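Local structure of dual specificity phosphatase 28 (Homo sapiens, 5Y15) at residues A33-P45 against G50-A62. The protein acts as an atypical dual-specificity phosphatase that hydrolyses a synthetic aryl phosphate in vitro but has almost no detectable activity on phosphotyrosine. The protein carries 2 engineered substitutions. Residues are numbered along the deposited sequence; the frame is centred on the assembly and turned at random.
Sequences ASPVPPPLVRVAP and GSARAAGAEEQLA
L40 and G50 meet at the open end of the antiparallel hairpin that edges the mixed sheet of this dual-specificity phosphatase domain, where the proline-rich lead-in to strand 40-44 lies over the turn leaving strand 47-50. The two form a non-hydrogen-bonded pair, with 4.2 Å between L40 CA and G50 CA. G50 has no side chain, and A54 CB lies close to its CA. One backbone bond closes the ladder: S51 N gives its hydrogen to P39 O over 3.3 Å, nearly straight at the hydrogen (163°), and A54 CB packs 3.8 Å from the same P39 O. L40 leaves the strand on the side of helix 58-63. Its CG sits between the backbone N and the carbonyl carbon (chi1 62°), and its CD2 reaches L61 CD2 at 3.6 Å, the two side chains slanting across each other. Q60 bends at chi2 and brings OE1 to 3.7 Å from P39 CG, crossing the proline ring at about a right angle; the same oxygen lies beside L40 CG. Farther back along the lead-in, P35 fits over the turn, its CB 3.6 Å from S51 CB and its CG against A52 CB. R53, bent at chi2, passes across that ring with NE 3.6 Å from P35 CD, and its NH2 comes to 3.1 Å from S34 OG, too poorly angled for a hydrogen bond. Behind the turn, A54 and L61 rest on L121 of strand 119-123, while S51 lies near the engineered S124, at the position inferred for the phosphocysteine nucleophile. With a single hydrogen bond across it, the contact depends largely on apolar packing of prolines, alanines and leucines, R53 and Q60 lending mainly van der Waals contact at its exposed margin.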
loop_
_atom_site.group_PDB
_atom_site.type_symbol
_atom_site.label_atom_id
_atom_site.label_comp_id
_atom_site.label_asym_id
_atom_site.label_seq_id
_atom_site.Cartn_x
_atom_site.Cartn_y
_atom_site.Cartn_z
ATOM N N ALA A 33 2.226 -27.530 -9.321
ATOM C CA ALA A 33 3.389 -26.644 -9.371
ATOM C C ALA A 33 3.688 -26.041 -7.995
ATOM O O ALA A 33 2.949 -25.179 -7.504
ATOM C CB ALA A 33 3.179 -25.531 -10.409
ATOM N N SER A 34 4.782 -26.514 -7.370
ATOM C CA SER A 34 5.251 -25.988 -6.093
ATOM C C SER A 34 6.341 -24.946 -6.336
ATOM O O SER A 34 7.300 -25.221 -7.071
ATOM C CB SER A 34 5.787 -27.104 -5.205
ATOM O OG SER A 34 6.681 -26.596 -4.225
ATOM N N PRO A 35 6.228 -23.753 -5.749
ATOM C CA PRO A 35 7.175 -22.673 -6.063
ATOM C C PRO A 35 8.624 -23.053 -5.769
ATOM O O PRO A 35 8.921 -23.918 -4.939
ATOM C CB PRO A 35 6.701 -21.520 -5.162
ATOM C CG PRO A 35 5.214 -21.791 -4.989
ATOM C CD PRO A 35 5.132 -23.290 -4.874
ATOM N N VAL A 36 9.527 -22.395 -6.484
ATOM C CA VAL A 36 10.963 -22.652 -6.310
ATOM C C VAL A 36 11.407 -22.113 -4.951
ATOM O O VAL A 36 11.131 -20.941 -4.629
ATOM C CB VAL A 36 11.764 -22.009 -7.454
ATOM C CG1 VAL A 36 13.253 -21.935 -7.113
ATOM C CG2 VAL A 36 11.548 -22.778 -8.758
ATOM N N PRO A 37 12.074 -22.926 -4.107
ATOM C CA PRO A 37 12.599 -22.471 -2.813
ATOM C C PRO A 37 13.750 -21.493 -3.031
ATOM O O PRO A 37 14.229 -21.403 -4.162
ATOM C CB PRO A 37 13.087 -23.771 -2.149
ATOM C CG PRO A 37 12.408 -24.879 -2.910
ATOM C CD PRO A 37 12.300 -24.366 -4.312
ATOM N N PRO A 38 14.189 -20.768 -1.989
ATOM C CA PRO A 38 13.679 -20.690 -0.615
ATOM C C PRO A 38 12.381 -19.904 -0.541
ATOM O O PRO A 38 12.024 -19.257 -1.531
ATOM C CB PRO A 38 14.804 -19.957 0.137
ATOM C CG PRO A 38 16.010 -20.096 -0.735
ATOM C CD PRO A 38 15.464 -20.043 -2.125
ATOM N N PRO A 39 11.688 -19.953 0.611
ATOM C CA PRO A 39 10.485 -19.125 0.777
ATOM C C PRO A 39 10.744 -17.658 0.453
ATOM O O PRO A 39 10.069 -17.104 -0.423
ATOM C CB PRO A 39 10.115 -19.323 2.255
ATOM C CG PRO A 39 11.358 -19.873 2.907
ATOM C CD PRO A 39 11.992 -20.715 1.836
ATOM N N LEU A 40 11.715 -17.023 1.117
ATOM C CA LEU A 40 11.980 -15.611 0.877
ATOM C C LEU A 40 13.482 -15.345 0.832
ATOM O O LEU A 40 14.292 -16.074 1.408
ATOM C CB LEU A 40 11.298 -14.724 1.927
ATOM C CG LEU A 40 11.641 -14.822 3.412
ATOM C CD1 LEU A 40 12.976 -14.190 3.700
ATOM C CD2 LEU A 40 10.573 -14.117 4.198
ATOM N N VAL A 41 13.834 -14.259 0.152
ATOM C CA VAL A 41 15.210 -13.874 -0.132
ATOM C C VAL A 41 15.405 -12.403 0.211
ATOM O O VAL A 41 14.541 -11.566 -0.082
ATOM C CB VAL A 41 15.552 -14.101 -1.614
ATOM C CG1 VAL A 41 16.932 -13.612 -1.859
ATOM C CG2 VAL A 41 15.435 -15.546 -1.978
ATOM N N ARG A 42 16.534 -12.085 0.840
ATOM C CA ARG A 42 16.970 -10.696 0.969
ATOM C C ARG A 42 17.493 -10.215 -0.380
ATOM O O ARG A 42 18.413 -10.822 -0.941
ATOM C CB ARG A 42 18.058 -10.592 2.038
ATOM C CG ARG A 42 18.330 -9.206 2.596
ATOM C CD ARG A 42 19.633 -9.235 3.395
ATOM N NE ARG A 42 19.924 -8.007 4.143
ATOM C CZ ARG A 42 20.818 -7.090 3.768
ATOM N NH1 ARG A 42 21.501 -7.250 2.636
ATOM N NH2 ARG A 42 21.029 -6.007 4.520
ATOM N N VAL A 43 16.870 -9.180 -0.946
ATOM C CA VAL A 43 17.382 -8.593 -2.189
ATOM C C VAL A 43 18.377 -7.478 -1.891
ATOM O O VAL A 43 19.355 -7.285 -2.616
ATOM C CB VAL A 43 16.224 -8.057 -3.048
ATOM C CG1 VAL A 43 16.761 -7.281 -4.241
ATOM C CG2 VAL A 43 15.310 -9.192 -3.507
ATOM N N ALA A 44 18.061 -6.695 -0.873
ATOM C CA ALA A 44 18.790 -5.498 -0.502
ATOM C C ALA A 44 18.319 -5.124 0.890
ATOM O O ALA A 44 17.345 -5.703 1.394
ATOM C CB ALA A 44 18.528 -4.371 -1.513
ATOM N N PRO A 45 18.962 -4.161 1.537
ATOM C CA PRO A 45 18.543 -3.803 2.897
ATOM C C PRO A 45 17.060 -3.480 2.978
ATOM O O PRO A 45 16.508 -2.786 2.122
ATOM C CB PRO A 45 19.411 -2.579 3.210
ATOM C CG PRO A 45 20.649 -2.850 2.426
ATOM C CD PRO A 45 20.152 -3.383 1.134
ATOM N N GLY A 50 9.660 -12.870 -2.356
ATOM C CA GLY A 50 9.199 -14.195 -1.977
ATOM C C GLY A 50 8.178 -14.804 -2.917
ATOM O O GLY A 50 7.551 -14.125 -3.734
ATOM N N SER A 51 7.996 -16.107 -2.766
ATOM C CA SER A 51 7.004 -16.837 -3.544
ATOM C C SER A 51 5.781 -17.048 -2.675
ATOM O O SER A 51 5.703 -16.529 -1.561
ATOM C CB SER A 51 7.529 -18.194 -4.011
ATOM O OG SER A 51 7.906 -18.966 -2.886
ATOM N N ALA A 52 4.808 -17.803 -3.209
ATOM C CA ALA A 52 3.573 -18.121 -2.499
ATOM C C ALA A 52 3.868 -18.507 -1.059
ATOM O O ALA A 52 3.102 -18.181 -0.148
ATOM C CB ALA A 52 2.786 -19.247 -3.198
ATOM N N ARG A 53 4.974 -19.216 -0.842
ATOM C CA ARG A 53 5.274 -19.682 0.501
ATOM C C ARG A 53 5.672 -18.551 1.440
ATOM O O ARG A 53 5.569 -18.720 2.661
ATOM C CB ARG A 53 6.381 -20.732 0.409
ATOM C CG ARG A 53 6.089 -21.737 -0.726
ATOM C CD ARG A 53 4.961 -22.685 -0.326
ATOM N NE ARG A 53 4.582 -23.667 -1.350
ATOM C CZ ARG A 53 4.781 -24.985 -1.267
ATOM N NH1 ARG A 53 5.373 -25.511 -0.203
ATOM N NH2 ARG A 53 4.375 -25.790 -2.247
ATOM N N ALA A 54 6.047 -17.382 0.898
ATOM C CA ALA A 54 6.578 -16.292 1.720
ATOM C C ALA A 54 5.556 -15.769 2.722
ATOM O O ALA A 54 5.869 -15.592 3.904
ATOM C CB ALA A 54 7.064 -15.148 0.832
ATOM N N ALA A 55 4.321 -15.513 2.274
ATOM C CA ALA A 55 3.341 -14.928 3.181
ATOM C C ALA A 55 2.966 -15.884 4.302
ATOM O O ALA A 55 2.467 -15.432 5.340
ATOM C CB ALA A 55 2.098 -14.492 2.409
ATOM N N GLY A 56 3.221 -17.184 4.120
ATOM C CA GLY A 56 2.989 -18.241 5.079
ATOM C C GLY A 56 4.169 -18.561 5.974
ATOM O O GLY A 56 4.131 -19.569 6.687
ATOM N N ALA A 57 5.239 -17.776 5.921
ATOM C CA ALA A 57 6.373 -17.905 6.847
ATOM C C ALA A 57 6.352 -16.810 7.910
ATOM O O ALA A 57 7.333 -16.083 8.080
ATOM C CB ALA A 57 7.692 -17.899 6.078
ATOM N N GLU A 58 5.237 -16.683 8.639
ATOM C CA GLU A 58 4.991 -15.588 9.581
ATOM C C GLU A 58 6.143 -15.273 10.534
ATOM O O GLU A 58 6.371 -14.101 10.867
ATOM C CB GLU A 58 3.737 -15.888 10.415
ATOM C CG GLU A 58 2.413 -15.823 9.641
ATOM C CD GLU A 58 2.104 -17.080 8.832
ATOM O OE1 GLU A 58 0.901 -17.366 8.592
ATOM O OE2 GLU A 58 3.066 -17.784 8.464
ATOM N N GLU A 59 6.890 -16.295 10.969
ATOM C CA GLU A 59 7.944 -16.046 11.947
ATOM C C GLU A 59 9.212 -15.513 11.293
ATOM O O GLU A 59 9.932 -14.709 11.906
ATOM C CB GLU A 59 8.230 -17.326 12.746
ATOM C CG GLU A 59 9.462 -17.262 13.697
ATOM C CD GLU A 59 9.265 -16.354 14.925
ATOM O OE1 GLU A 59 9.524 -15.128 14.812
ATOM O OE2 GLU A 59 8.873 -16.883 15.996
ATOM N N GLN A 60 9.507 -15.931 10.062
ATOM C CA GLN A 60 10.597 -15.282 9.344
ATOM C C GLN A 60 10.242 -13.830 9.068
ATOM O O GLN A 60 11.086 -12.942 9.187
ATOM C CB GLN A 60 10.898 -16.014 8.035
ATOM C CG GLN A 60 10.804 -17.524 8.104
ATOM C CD GLN A 60 11.804 -18.219 7.189
ATOM O OE1 GLN A 60 11.917 -17.892 6.005
ATOM N NE2 GLN A 60 12.522 -19.201 7.733
ATOM N N LEU A 61 8.988 -13.570 8.714
ATOM C CA LEU A 61 8.569 -12.198 8.471
ATOM C C LEU A 61 8.699 -11.345 9.727
ATOM O O LEU A 61 9.091 -10.174 9.648
ATOM C CB LEU A 61 7.130 -12.190 7.933
ATOM C CG LEU A 61 6.990 -12.845 6.550
ATOM C CD1 LEU A 61 5.560 -12.859 6.050
ATOM C CD2 LEU A 61 7.873 -12.123 5.585
ATOM N N ALA A 62 8.345 -11.889 10.890
ATOM C CA ALA A 62 8.476 -11.087 12.102
ATOM C C ALA A 62 9.935 -10.913 12.486
ATOM O O ALA A 62 10.334 -9.836 12.941
ATOM C CB ALA A 62 7.701 -11.700 13.268
#